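Local coordinates for carbon dioxide concentrating mechanism protein CcmK (PDB 4OX6), which probably forms hexameric tiles of the carboxysome shell, the protein coat of the bacterial microcompartment in which cyanobacteria concentrate and fix carbon dioxide, at residues 20-25 against 58-63; 32-37 against 77-82; 43-48 against 106-111. All blocks are in the same frame, centred on the assembly; numbering follows the deposited sequence.

Contact 1 is the core of the BMC fold: two neighbouring antiparallel strands, every touching residue buried, joined by backbone hydrogen bonds. The other two contacts are only partly buried and lie on opposite sides of the chain's centre, their own centres about 18 Å apart. Contact 2 pairs the two helices that follow the strands of contact 1, and its chemistry is methyl packing; L23 and T25 reach A34 and A79 from the sheet. Contact 3 sets strand 45-53, outermost in this chain's sheet and neighbour of 56-63, against the loop after helix 98-103 through a valine, a phenylalanine ring and a water. R62 joins contacts 1 and 3, bonding to T45 and I106.

Contact 1. Residues 20-25 against 58-63; sequences IGSLET and AVNIRG
I20 lays its CD1 over the R62 side chain, 3.7 Å from R62 CD. CG1 of I20 is anti to the backbone N (chi1 168°), which sends that branch toward the partner strand, its CD1 also reaching N60 CB. R62 bends at chi2 and chi3, and its guanidinium finds its partners beyond the pair, at the Q18 and A19 carbonyls, I106 O and E101. G21 and I61 form a hydrogen-bonded antiparallel pair, G21 N to I61 O at 2.9 Å and I61 N to G21 O at 2.8 Å; I61 CG1 lies 3.5 Å from G21 O, and a side chain on G21 would sit tight against that CG1. S22 OG donates to N60 OD1 at 2.8 Å, arriving 20° out of the amide carbonyl plane, while N60 ND2 bonds to S48 OG. L23 and V59 repeat the two-bond pairing, with V59 N 2.8 Å from L23 O. E24 passes its OE1 by A58 CB, 3.9 Å away; its carboxylate salt-bridges R56 of the same chain and accepts from F28 N of a neighbouring subunit. The chemistry thus divides by face: S22, E24, N60 and R62 put partnered polar groups beside I20 and A58, whereas L23, V59 and I61 turn hydrocarbon to the helices.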
loop_
_atom_site.group_PDB
_atom_site.type_symbol
_atom_site.label_atom_id
_atom_site.label_comp_id
_atom_site.label_asym_id
_atom_site.label_seq_id
_atom_site.Cartn_x
_atom_site.Cartn_y
_atom_site.Cartn_z
ATOM N N ILE A 20 26.397 -5.806 -4.086
ATOM C CA ILE A 20 25.092 -5.795 -3.412
ATOM C C ILE A 20 24.491 -7.157 -3.450
ATOM O O ILE A 20 24.443 -7.835 -4.491
ATOM C CB ILE A 20 24.140 -4.706 -3.991
ATOM C CG1 ILE A 20 22.645 -4.864 -3.510
ATOM C CG2 ILE A 20 24.128 -4.743 -5.405
ATOM C CD1 ILE A 20 22.425 -4.275 -2.146
ATOM N N GLY A 21 23.957 -7.587 -2.306
ATOM C CA GLY A 21 23.079 -8.744 -2.269
ATOM C C GLY A 21 21.719 -8.266 -1.772
ATOM O O GLY A 21 21.643 -7.458 -0.836
ATOM N N SER A 22 20.670 -8.783 -2.417
ATOM C CA SER A 22 19.298 -8.456 -1.985
ATOM C C SER A 22 18.526 -9.738 -1.963
ATOM O O SER A 22 18.555 -10.521 -2.854
ATOM C CB SER A 22 18.683 -7.475 -2.961
ATOM O OG SER A 22 17.396 -6.998 -2.520
ATOM N N LEU A 23 17.801 -9.912 -0.854
ATOM C CA LEU A 23 16.984 -11.078 -0.597
ATOM C C LEU A 23 15.600 -10.683 -0.156
ATOM O O LEU A 23 15.486 -9.820 0.704
ATOM C CB LEU A 23 17.704 -11.959 0.461
ATOM C CG LEU A 23 17.006 -13.252 0.897
ATOM C CD1 LEU A 23 18.053 -14.242 1.481
ATOM C CD2 LEU A 23 15.969 -13.063 1.987
ATOM N N GLU A 24 14.578 -11.319 -0.720
ATOM C CA GLU A 24 13.182 -10.937 -0.448
ATOM C C GLU A 24 12.382 -12.145 0.019
ATOM O O GLU A 24 12.485 -13.241 -0.547
ATOM C CB GLU A 24 12.557 -10.340 -1.732
ATOM C CG GLU A 24 11.132 -9.824 -1.596
ATOM C CD GLU A 24 10.728 -9.030 -2.796
ATOM O OE1 GLU A 24 11.520 -8.168 -3.236
ATOM O OE2 GLU A 24 9.583 -9.231 -3.262
ATOM N N THR A 25 11.634 -11.938 1.096
ATOM C CA THR A 25 10.714 -12.927 1.712
ATOM C C THR A 25 9.291 -12.451 1.698
ATOM O O THR A 25 9.021 -11.240 1.596
ATOM C CB THR A 25 11.077 -13.215 3.187
ATOM O OG1 THR A 25 10.996 -12.018 3.940
ATOM C CG2 THR A 25 12.491 -13.746 3.315
ATOM N N ALA A 58 12.373 -6.904 1.340
ATOM C CA ALA A 58 13.715 -7.229 0.875
ATOM C C ALA A 58 14.732 -6.618 1.801
ATOM O O ALA A 58 14.562 -5.502 2.301
ATOM C CB ALA A 58 13.926 -6.731 -0.545
ATOM N N VAL A 59 15.828 -7.335 2.042
ATOM C CA VAL A 59 16.973 -6.803 2.805
ATOM C C VAL A 59 18.150 -6.670 1.842
ATOM O O VAL A 59 18.377 -7.545 1.007
ATOM C CB VAL A 59 17.345 -7.698 4.010
ATOM C CG1 VAL A 59 17.716 -9.128 3.656
ATOM C CG2 VAL A 59 18.457 -7.043 4.851
ATOM N N ASN A 60 18.894 -5.596 1.987
ATOM C CA ASN A 60 20.022 -5.249 1.111
ATOM C C ASN A 60 21.291 -5.209 1.922
ATOM O O ASN A 60 21.366 -4.569 3.001
ATOM C CB ASN A 60 19.746 -3.886 0.506
ATOM C CG ASN A 60 18.458 -3.895 -0.295
ATOM O OD1 ASN A 60 18.299 -4.722 -1.192
ATOM N ND2 ASN A 60 17.540 -3.001 0.041
ATOM N N ILE A 61 22.288 -5.969 1.478
ATOM C CA ILE A 61 23.593 -6.045 2.115
ATOM C C ILE A 61 24.686 -5.622 1.135
ATOM O O ILE A 61 24.568 -5.780 -0.107
ATOM C CB ILE A 61 23.854 -7.438 2.685
ATOM C CG1 ILE A 61 23.994 -8.516 1.602
ATOM C CG2 ILE A 61 22.805 -7.821 3.717
ATOM C CD1 ILE A 61 24.567 -9.831 2.143
ATOM N N ARG A 62 25.797 -5.169 1.693
ATOM C CA ARG A 62 26.955 -4.772 0.899
ATOM C C ARG A 62 28.217 -5.404 1.451
ATOM O O ARG A 62 28.376 -5.523 2.660
ATOM C CB ARG A 62 27.164 -3.265 0.885
ATOM C CG ARG A 62 25.987 -2.430 0.432
ATOM C CD ARG A 62 25.549 -2.659 -1.039
ATOM N NE ARG A 62 26.536 -2.294 -2.036
ATOM C CZ ARG A 62 26.755 -1.067 -2.473
ATOM N NH1 ARG A 62 26.002 -0.068 -2.122
ATOM N NH2 ARG A 62 27.692 -0.860 -3.388
ATOM N N GLY A 63 29.135 -5.773 0.567
ATOM C CA GLY A 63 30.434 -6.278 0.978
ATOM C C GLY A 63 31.190 -6.754 -0.239
ATOM O O GLY A 63 30.675 -6.610 -1.372
#

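Contact 2. Residues 32-37 against 77-82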
loop_
_atom_site.group_PDB
_atom_site.type_symbol
_atom_site.label_atom_id
_atom_site.label_comp_id
_atom_site.label_asym_id
_atom_site.label_seq_id
_atom_site.Cartn_x
_atom_site.Cartn_y
_atom_site.Cartn_z
ATOM N N LEU A 32 13.862 -10.754 9.081
ATOM C CA LEU A 32 14.718 -10.493 10.224
ATOM C C LEU A 32 15.679 -11.681 10.377
ATOM O O LEU A 32 16.880 -11.547 10.633
ATOM C CB LEU A 32 13.953 -10.343 11.526
ATOM C CG LEU A 32 13.017 -9.118 11.602
ATOM C CD1 LEU A 32 12.228 -9.149 12.942
ATOM C CD2 LEU A 32 13.778 -7.788 11.523
ATOM N N ALA A 33 15.138 -12.904 10.219
ATOM C CA ALA A 33 15.949 -14.140 10.275
ATOM C C ALA A 33 17.023 -14.077 9.227
ATOM O O ALA A 33 18.194 -14.384 9.510
ATOM C CB ALA A 33 15.079 -15.354 10.049
ATOM N N ALA A 34 16.657 -13.761 7.998
ATOM C CA ALA A 34 17.655 -13.667 6.936
ATOM C C ALA A 34 18.723 -12.642 7.239
ATOM O O ALA A 34 19.934 -12.924 7.041
ATOM C CB ALA A 34 16.997 -13.324 5.626
ATOM N N ALA A 35 18.333 -11.450 7.655
ATOM C CA ALA A 35 19.275 -10.356 7.885
ATOM C C ALA A 35 20.256 -10.751 8.942
ATOM O O ALA A 35 21.474 -10.562 8.790
ATOM C CB ALA A 35 18.526 -9.137 8.317
ATOM N N ASP A 36 19.793 -11.316 10.042
ATOM C CA ASP A 36 20.677 -11.699 11.126
ATOM C C ASP A 36 21.636 -12.790 10.695
ATOM O O ASP A 36 22.847 -12.743 11.044
ATOM C CB ASP A 36 19.912 -12.121 12.385
ATOM C CG ASP A 36 20.804 -12.238 13.608
ATOM O OD1 ASP A 36 21.347 -11.180 14.042
ATOM O OD2 ASP A 36 20.931 -13.373 14.146
ATOM N N ALA A 37 21.163 -13.794 9.961
ATOM C CA ALA A 37 22.020 -14.870 9.501
ATOM C C ALA A 37 23.064 -14.335 8.554
ATOM O O ALA A 37 24.217 -14.775 8.548
ATOM C CB ALA A 37 21.231 -15.962 8.855
ATOM N N GLU A 77 18.963 -19.881 3.752
ATOM C CA GLU A 77 18.600 -20.971 4.643
ATOM C C GLU A 77 17.757 -20.457 5.790
ATOM O O GLU A 77 16.742 -21.087 6.168
ATOM C CB GLU A 77 19.849 -21.654 5.162
ATOM C CG GLU A 77 20.542 -22.384 4.013
ATOM C CD GLU A 77 19.584 -23.318 3.197
ATOM O OE1 GLU A 77 18.914 -24.181 3.815
ATOM O OE2 GLU A 77 19.451 -23.173 1.957
ATOM N N ALA A 78 18.114 -19.320 6.374
ATOM C CA ALA A 78 17.359 -18.797 7.518
ATOM C C ALA A 78 15.942 -18.417 7.132
ATOM O O ALA A 78 15.001 -18.659 7.931
ATOM C CB ALA A 78 18.096 -17.613 8.105
ATOM N N ALA A 79 15.768 -17.834 5.950
ATOM C CA ALA A 79 14.439 -17.500 5.481
ATOM C C ALA A 79 13.554 -18.724 5.352
ATOM O O ALA A 79 12.397 -18.744 5.866
ATOM C CB ALA A 79 14.511 -16.752 4.181
ATOM N N LYS A 80 14.062 -19.762 4.717
ATOM C CA LYS A 80 13.313 -20.976 4.459
ATOM C C LYS A 80 12.979 -21.727 5.725
ATOM O O LYS A 80 11.907 -22.343 5.773
ATOM C CB LYS A 80 14.063 -21.911 3.493
ATOM C CG LYS A 80 14.312 -21.306 2.171
ATOM C CD LYS A 80 15.172 -22.259 1.282
ATOM C CE LYS A 80 14.352 -23.449 0.851
ATOM N NZ LYS A 80 14.885 -24.058 -0.407
ATOM N N ASN A 81 13.814 -21.611 6.765
ATOM C CA ASN A 81 13.674 -22.328 7.995
ATOM C C ASN A 81 12.864 -21.555 9.010
ATOM O O ASN A 81 12.615 -22.075 10.131
ATOM C CB ASN A 81 15.050 -22.633 8.600
ATOM C CG ASN A 81 15.863 -23.611 7.764
ATOM O OD1 ASN A 81 15.330 -24.301 6.911
ATOM N ND2 ASN A 81 17.165 -23.660 8.017
ATOM N N THR A 82 12.449 -20.350 8.711
ATOM C CA THR A 82 11.601 -19.615 9.646
ATOM C C THR A 82 10.167 -20.174 9.575
ATOM O O THR A 82 9.621 -20.323 8.493
ATOM C CB THR A 82 11.575 -18.117 9.206
ATOM O OG1 THR A 82 12.887 -17.539 9.340
ATOM C CG2 THR A 82 10.633 -17.314 10.072
#
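A78 sets its methyl into the turn of helix 28-39 formed by A33, A34 and A37. A78 CB lies 3.6 Å from A37 CB, methyl against methyl, and 3.5 Å from A33 O, the carbonyl that also accepts the backbone N-H of A37. A33 points its own CB across at the 77-82 segment, where it meets OG1 of T82, just past the helix, at 3.2 Å, a close carbon-to-oxygen approach. A34 and A79 add a looser methyl pair, 4.5 Å between their CB atoms. With alanine at A33, A34, A37, A78 and A79 there is no side-chain rotation to choose, and the short residues let the antiparallel helix segments come to 7.7 Å between axes, at an angle of 152°.

T82 is the one touching residue with a torsion to set. Its OG1 stands anti to the carbonyl carbon, beside the backbone N (chi1 -65°), and this folds the hydroxyl back over the last helical turn to donate to A78 O at 2.8 Å. The bond reaches the carbonyl 29° out of its plane; it fixes the rotation of the side chain and gives a partner to a carbonyl near the helix end. A valine in its place would probably leave A78 O without this donor and the branch by A33 with no bond to fix its rotation.

Both helices lie on one side of the sheet. A34 rests on L23 and A79 on T25, so strand 19-26 runs beneath the pair. A neighbouring subunit also closes in, its F104 packing on L32 and A35 and its W90 on T82, which places the helix pair beside a subunit interface of the hexamer.

Contact 3. Residues 43-48 against 106-111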
loop_
_atom_site.group_PDB
_atom_site.type_symbol
_atom_site.label_atom_id
_atom_site.label_comp_id
_atom_site.label_asym_id
_atom_site.label_seq_id
_atom_site.Cartn_x
_atom_site.Cartn_y
_atom_site.Cartn_z
ATOM N N ARG A 43 31.683 -10.911 6.249
ATOM C CA ARG A 43 32.005 -9.538 6.480
ATOM C C ARG A 43 31.168 -8.698 5.526
ATOM O O ARG A 43 31.587 -8.277 4.449
ATOM C CB ARG A 43 33.505 -9.269 6.268
ATOM C CG ARG A 43 33.871 -7.857 6.617
ATOM C CD ARG A 43 35.361 -7.638 6.562
ATOM N NE ARG A 43 35.716 -6.367 7.170
ATOM C CZ ARG A 43 36.943 -6.060 7.580
ATOM N NH1 ARG A 43 37.926 -6.948 7.451
ATOM N NH2 ARG A 43 37.190 -4.868 8.118
ATOM N N ILE A 44 29.932 -8.450 5.932
ATOM C CA ILE A 44 28.964 -7.651 5.215
ATOM C C ILE A 44 28.290 -6.631 6.134
ATOM O O ILE A 44 28.353 -6.801 7.365
ATOM C CB ILE A 44 27.922 -8.552 4.455
ATOM C CG1 ILE A 44 26.962 -9.296 5.389
ATOM C CG2 ILE A 44 28.650 -9.579 3.556
ATOM C CD1 ILE A 44 25.774 -8.498 5.975
ATOM N N THR A 45 27.692 -5.617 5.537
ATOM C CA THR A 45 26.920 -4.596 6.261
ATOM C C THR A 45 25.487 -4.679 5.713
ATOM O O THR A 45 25.283 -4.660 4.466
ATOM C CB THR A 45 27.461 -3.182 6.013
ATOM O OG1 THR A 45 28.870 -3.143 6.357
ATOM C CG2 THR A 45 26.780 -2.173 6.877
ATOM N N ILE A 46 24.489 -4.744 6.613
ATOM C CA ILE A 46 23.105 -4.586 6.204
ATOM C C ILE A 46 22.892 -3.075 6.103
ATOM O O ILE A 46 23.171 -2.332 7.030
ATOM C CB ILE A 46 22.171 -5.140 7.287
ATOM C CG1 ILE A 46 22.429 -6.606 7.601
ATOM C CG2 ILE A 46 20.729 -5.028 6.782
ATOM C CD1 ILE A 46 21.813 -7.065 8.997
ATOM N N VAL A 47 22.471 -2.623 4.929
ATOM C CA VAL A 47 22.302 -1.190 4.658
ATOM C C VAL A 47 20.882 -0.685 4.681
ATOM O O VAL A 47 20.685 0.474 4.964
ATOM C CB VAL A 47 23.018 -0.757 3.353
ATOM C CG1 VAL A 47 24.566 -1.010 3.521
ATOM C CG2 VAL A 47 22.494 -1.478 2.114
ATOM N N SER A 48 19.918 -1.507 4.319
ATOM C CA SER A 48 18.556 -1.057 4.165
ATOM C C SER A 48 17.605 -2.232 4.029
ATOM O O SER A 48 18.024 -3.373 3.803
ATOM C CB SER A 48 18.390 -0.147 2.923
ATOM O OG SER A 48 18.680 -0.902 1.757
ATOM N N ILE A 106 20.224 1.601 -1.600
ATOM C CA ILE A 106 21.127 0.500 -1.345
ATOM C C ILE A 106 22.517 0.976 -0.929
ATOM O O ILE A 106 23.430 0.159 -0.802
ATOM C CB ILE A 106 21.277 -0.488 -2.556
ATOM C CG1 ILE A 106 21.834 0.248 -3.781
ATOM C CG2 ILE A 106 19.946 -1.125 -2.810
ATOM C CD1 ILE A 106 22.343 -0.648 -4.879
ATOM N N GLY A 107 22.665 2.287 -0.702
ATOM C CA GLY A 107 23.919 2.859 -0.237
ATOM C C GLY A 107 24.129 2.723 1.252
ATOM O O GLY A 107 23.228 2.358 1.972
ATOM N N PHE A 108 25.323 3.094 1.706
ATOM C CA PHE A 108 25.678 3.129 3.112
ATOM C C PHE A 108 25.208 4.430 3.786
ATOM O O PHE A 108 25.708 5.507 3.456
ATOM C CB PHE A 108 27.207 3.026 3.265
ATOM C CG PHE A 108 27.780 1.713 2.874
ATOM C CD1 PHE A 108 27.934 0.699 3.770
ATOM C CD2 PHE A 108 28.247 1.522 1.587
ATOM C CE1 PHE A 108 28.522 -0.498 3.401
ATOM C CE2 PHE A 108 28.806 0.328 1.224
ATOM C CZ PHE A 108 28.933 -0.682 2.156
ATOM N N GLY A 109 24.276 4.339 4.718
ATOM C CA GLY A 109 23.794 5.508 5.437
ATOM C C GLY A 109 24.573 5.739 6.731
ATOM O O GLY A 109 25.330 4.885 7.176
ATOM N N PRO A 110 24.381 6.929 7.321
ATOM C CA PRO A 110 25.200 7.254 8.494
ATOM C C PRO A 110 24.874 6.355 9.711
ATOM O O PRO A 110 25.788 6.237 10.534
ATOM C CB PRO A 110 24.873 8.725 8.784
ATOM C CG PRO A 110 23.579 8.979 8.098
ATOM C CD PRO A 110 23.553 8.065 6.868
ATOM N N GLU A 111 23.711 5.709 9.765
ATOM C CA GLU A 111 23.395 4.869 10.911
ATOM C C GLU A 111 24.129 3.530 10.892
ATOM O O GLU A 111 24.199 2.843 11.931
ATOM C CB GLU A 111 21.884 4.644 11.065
ATOM C CG GLU A 111 21.506 4.092 12.474
ATOM C CD GLU A 111 20.016 4.210 12.812
ATOM O OE1 GLU A 111 19.522 3.364 13.588
ATOM O OE2 GLU A 111 19.353 5.166 12.337
HETATM O O HOH W 1 22.345 2.525 5.480
#
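V47 and F108 make the main apolar contact. V47 CG1 is 3.8 Å from F108 CD1 and approaches the ring as an off-centre CH-pi contact, 4.2 Å from its centroid and 29° off the normal. V47 holds CG1 anti to the carbonyl carbon (chi1 -62°), which points that methyl at the ring and leaves CG2 to pass 3.5 Å from I106 O. T45 comes to the ring at its edge instead: its CB is 3.9 Å from F108 CE1, with OG1 in the ring plane beside the same atom. The two side chains thus meet different parts of the ring.

Backbone oxygens of the loop supply further van der Waals contacts. Besides the I106 carbonyl, G107 O takes part, 3.4 Å from V47 CB.

The polar link is a water, which donates to V47 O at 2.7 Å and accepts from G109 N at 2.8 Å. It bridges the strand to the loop where their backbones do not bond directly.

Strand 45-53 is an outer strand of the chain's sheet, bonded on its inner side to 56-63 through T45 with R62 and V47 with N60. The loop after helix 98-103 crosses the face bearing T45 and V47, where R62 packs on F108 and R116 makes a cation-pi contact with its ring; I46 turns to helix 28-39.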